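Long-range contact in putative flavoprotein (PDB 4ICI), which binds flavin mononucleotide in a flavodoxin-like fold and probably takes part in electron transfer, though its exact reaction is not established: residues Ile105-His113 with Leu138-Trp147. Sequence-based numbering, arbitrary orientation.
Sequences IINTFIEGH and LKKTYPDLNW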
loop_
_atom_site.group_PDB
_atom_site.type_symbol
_atom_site.label_atom_id
_atom_site.label_comp_id
_atom_site.label_asym_id
_atom_site.label_seq_id
_atom_site.Cartn_x
_atom_site.Cartn_y
_atom_site.Cartn_z
ATOM N N ILE A 105 8.603 -2.838 2.413
ATOM C CA ILE A 105 8.811 -1.677 1.546
ATOM C C ILE A 105 7.748 -0.591 1.751
ATOM O O ILE A 105 7.988 0.571 1.490
ATOM C CB ILE A 105 8.931 -2.099 0.045
ATOM C CG1 ILE A 105 9.644 -1.022 -0.793
ATOM C CG2 ILE A 105 7.558 -2.509 -0.504
ATOM C CD1 ILE A 105 10.027 -1.481 -2.190
ATOM N N ILE A 106 6.583 -0.976 2.276
ATOM C CA ILE A 106 5.576 0.013 2.642
ATOM C C ILE A 106 6.086 0.898 3.795
ATOM O O ILE A 106 5.880 2.113 3.787
ATOM C CB ILE A 106 4.223 -0.650 2.970
ATOM C CG1 ILE A 106 3.659 -1.344 1.712
ATOM C CG2 ILE A 106 3.241 0.392 3.505
ATOM C CD1 ILE A 106 3.533 -0.463 0.416
ATOM N N ASN A 107 6.767 0.289 4.753
ATOM C CA ASN A 107 7.418 1.062 5.805
ATOM C C ASN A 107 8.493 1.995 5.213
ATOM O O ASN A 107 8.624 3.158 5.611
ATOM C CB ASN A 107 8.037 0.155 6.872
ATOM C CG ASN A 107 7.029 -0.793 7.500
ATOM O OD1 ASN A 107 6.763 -1.884 6.972
ATOM N ND2 ASN A 107 6.452 -0.382 8.631
ATOM N N THR A 108 9.285 1.491 4.252
ATOM C CA THR A 108 10.272 2.368 3.605
ATOM C C THR A 108 9.583 3.579 2.960
ATOM O O THR A 108 10.038 4.724 3.124
ATOM C CB THR A 108 11.078 1.635 2.532
ATOM O OG1 THR A 108 11.528 0.394 3.084
ATOM C CG2 THR A 108 12.233 2.495 2.017
ATOM N N PHE A 109 8.461 3.338 2.289
ATOM C CA PHE A 109 7.712 4.407 1.671
ATOM C C PHE A 109 7.223 5.448 2.688
ATOM O O PHE A 109 7.455 6.672 2.527
ATOM C CB PHE A 109 6.504 3.860 0.892
ATOM C CG PHE A 109 5.582 4.946 0.424
ATOM C CD1 PHE A 109 5.955 5.796 -0.603
ATOM C CD2 PHE A 109 4.319 5.123 1.026
ATOM C CE1 PHE A 109 5.116 6.822 -1.011
ATOM C CE2 PHE A 109 3.511 6.158 0.611
ATOM C CZ PHE A 109 3.910 6.991 -0.392
ATOM N N ILE A 110 6.558 4.969 3.737
ATOM C CA ILE A 110 5.960 5.868 4.735
ATOM C C ILE A 110 7.058 6.695 5.414
ATOM O O ILE A 110 6.885 7.891 5.636
ATOM C CB ILE A 110 5.131 5.086 5.754
ATOM C CG1 ILE A 110 3.860 4.543 5.095
ATOM C CG2 ILE A 110 4.768 5.956 6.997
ATOM C CD1 ILE A 110 3.175 3.470 5.907
ATOM N N GLU A 111 8.179 6.052 5.741
ATOM C CA GLU A 111 9.234 6.733 6.475
ATOM C C GLU A 111 10.050 7.711 5.620
ATOM O O GLU A 111 10.739 8.617 6.143
ATOM C CB GLU A 111 10.122 5.704 7.175
ATOM C CG GLU A 111 9.388 4.988 8.266
ATOM C CD GLU A 111 10.147 3.862 8.916
ATOM O OE1 GLU A 111 11.371 3.703 8.631
ATOM O OE2 GLU A 111 9.506 3.147 9.725
ATOM N N GLY A 112 9.957 7.573 4.312
ATOM C CA GLY A 112 10.708 8.406 3.395
ATOM C C GLY A 112 9.934 9.549 2.760
ATOM O O GLY A 112 10.508 10.339 2.007
ATOM N N HIS A 113 8.622 9.609 3.008
ATOM C CA HIS A 113 7.758 10.646 2.455
ATOM C C HIS A 113 7.016 11.325 3.612
ATOM O O HIS A 113 6.489 10.633 4.465
ATOM C CB HIS A 113 6.767 10.028 1.468
ATOM C CG HIS A 113 7.399 9.486 0.216
ATOM N ND1 HIS A 113 8.060 8.278 0.168
ATOM C CD2 HIS A 113 7.454 9.986 -1.043
ATOM C CE1 HIS A 113 8.497 8.063 -1.060
ATOM N NE2 HIS A 113 8.144 9.087 -1.817
ATOM N N LEU A 138 -0.028 -1.134 10.736
ATOM C CA LEU A 138 0.437 0.125 10.194
ATOM C C LEU A 138 -0.028 1.323 11.027
ATOM O O LEU A 138 0.782 2.234 11.276
ATOM C CB LEU A 138 0.014 0.277 8.741
ATOM C CG LEU A 138 0.747 -0.506 7.655
ATOM C CD1 LEU A 138 -0.005 -0.334 6.297
ATOM C CD2 LEU A 138 2.209 -0.083 7.524
ATOM N N LYS A 139 -1.294 1.318 11.447
ATOM C CA LYS A 139 -1.838 2.434 12.240
ATOM C C LYS A 139 -1.101 2.557 13.579
ATOM O O LYS A 139 -0.771 3.654 14.003
ATOM C CB LYS A 139 -3.350 2.267 12.420
ATOM C CG LYS A 139 -4.010 3.398 13.167
ATOM C CD LYS A 139 -5.557 3.286 13.117
ATOM C CE LYS A 139 -6.205 4.427 13.888
ATOM N NZ LYS A 139 -7.710 4.377 13.771
ATOM N N LYS A 140 -0.798 1.411 14.200
ATOM C CA LYS A 140 -0.066 1.412 15.458
ATOM C C LYS A 140 1.393 1.824 15.288
ATOM O O LYS A 140 1.994 2.414 16.184
ATOM C CB LYS A 140 -0.169 0.058 16.146
ATOM C CG LYS A 140 -1.559 -0.275 16.682
ATOM C CD LYS A 140 -1.609 -1.676 17.278
ATOM C CE LYS A 140 -2.948 -2.003 17.900
ATOM N NZ LYS A 140 -3.202 -1.132 19.104
ATOM N N THR A 141 1.973 1.485 14.141
ATOM C CA THR A 141 3.368 1.864 13.857
ATOM C C THR A 141 3.523 3.367 13.578
ATOM O O THR A 141 4.520 3.986 13.974
ATOM C CB THR A 141 3.931 1.066 12.651
ATOM O OG1 THR A 141 3.731 -0.334 12.872
ATOM C CG2 THR A 141 5.424 1.361 12.447
ATOM N N TYR A 142 2.508 3.952 12.943
ATOM C CA TYR A 142 2.554 5.355 12.497
ATOM C C TYR A 142 1.330 6.101 13.025
ATOM O O TYR A 142 0.471 6.570 12.260
ATOM C CB TYR A 142 2.632 5.435 10.993
ATOM C CG TYR A 142 3.818 4.665 10.450
ATOM C CD1 TYR A 142 5.107 5.098 10.673
ATOM C CD2 TYR A 142 3.637 3.493 9.715
ATOM C CE1 TYR A 142 6.212 4.359 10.224
ATOM C CE2 TYR A 142 4.716 2.760 9.257
ATOM C CZ TYR A 142 6.008 3.204 9.504
ATOM O OH TYR A 142 7.087 2.481 9.057
ATOM N N PRO A 143 1.229 6.230 14.348
ATOM C CA PRO A 143 -0.013 6.737 14.931
ATOM C C PRO A 143 -0.250 8.228 14.745
ATOM O O PRO A 143 -1.386 8.686 14.950
ATOM C CB PRO A 143 0.153 6.410 16.423
ATOM C CG PRO A 143 1.616 6.468 16.631
ATOM C CD PRO A 143 2.121 5.752 15.401
ATOM N N ASP A 144 0.779 8.969 14.351
ATOM C CA ASP A 144 0.632 10.400 14.094
ATOM C C ASP A 144 -0.036 10.699 12.779
ATOM O O ASP A 144 -0.488 11.817 12.567
ATOM C CB ASP A 144 1.972 11.130 14.124
ATOM C CG ASP A 144 2.603 11.161 15.469
ATOM O OD1 ASP A 144 1.947 11.437 16.476
ATOM O OD2 ASP A 144 3.824 10.922 15.530
ATOM N N LEU A 145 -0.124 9.716 11.882
ATOM C CA LEU A 145 -0.821 9.924 10.618
ATOM C C LEU A 145 -2.322 9.842 10.745
ATOM O O LEU A 145 -2.850 9.186 11.649
ATOM C CB LEU A 145 -0.335 8.915 9.552
ATOM C CG LEU A 145 1.170 8.926 9.305
ATOM C CD1 LEU A 145 1.539 7.911 8.198
ATOM C CD2 LEU A 145 1.659 10.339 8.944
ATOM N N ASN A 146 -3.001 10.489 9.796
ATOM C CA ASN A 146 -4.471 10.480 9.762
ATOM C C ASN A 146 -4.981 9.300 8.927
ATOM O O ASN A 146 -5.284 9.437 7.748
ATOM C CB ASN A 146 -5.039 11.796 9.253
ATOM C CG ASN A 146 -6.554 11.800 9.245
ATOM O OD1 ASN A 146 -7.168 11.128 10.060
ATOM N ND2 ASN A 146 -7.157 12.535 8.299
ATOM N N TRP A 147 -5.027 8.137 9.555
ATOM C CA TRP A 147 -5.441 6.898 8.892
ATOM C C TRP A 147 -6.938 6.790 8.810
ATOM O O TRP A 147 -7.639 7.058 9.782
ATOM C CB TRP A 147 -4.936 5.698 9.667
ATOM C CG TRP A 147 -3.446 5.529 9.646
ATOM C CD1 TRP A 147 -2.565 5.870 10.622
ATOM C CD2 TRP A 147 -2.685 4.888 8.628
ATOM N NE1 TRP A 147 -1.304 5.534 10.260
ATOM C CE2 TRP A 147 -1.337 4.927 9.031
ATOM C CE3 TRP A 147 -2.996 4.328 7.385
ATOM C CZ2 TRP A 147 -0.309 4.375 8.259
ATOM C CZ3 TRP A 147 -1.982 3.788 6.625
ATOM C CH2 TRP A 147 -0.662 3.811 7.058
HETATM O O HOH W 1 5.004 -1.799 10.870
#
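The ring of Y142 lies between the methyl CG2 of I110 on one face and CG2 of its neighbour T141 on the other. I110 CG2 sits 3.6 Å from the ring centroid and 3° off the normal, a CH-pi contact centred over the face, whereas the threonine methyl is offset toward the rim. The other branch of I110 sends CD1 to Y142 CE2 (3.8 Å) and also meets the edge of the W147 indole at CH2 and L138 CD2. CG2 of I110 stands anti to the backbone N, which turns this methyl over the phenol, while CG1 carries CD1 alongside the CD2-CE2 side of the ring.

The two helices, 104-112 and 132-141, are neighbours on one side of the parallel sheet of the flavodoxin-like fold, and the Y142-L145 turn leads on to the outermost strand 146-152; I106 and L138 also reach strand 90-96 through Y95.

At its polar end, Y142 OH donates to E111 OE2 (2.6 Å), which lies in the ring plane, although the hydroxyl meets the carboxylate from above, 36° out of its plane. N107 ND2 donates to Y142 OH (3.0 Å, 157°), and that oxygen lies close to the amide plane. A phenylalanine here lacks the hydroxyl, and the N107 amide and E111 carboxylate would probably lose the group that joins them and be less fixed in their rotation. E111 OE1 makes a salt bridge with R75, while a water bridges N107 ND2 and T141 OG1, which also bonds V137 O. The backbone O of Y142 accepts from W147 NE1 (2.9 Å) and L145 N, on opposite faces of the carbonyl plane, holding the indole to the type I turn.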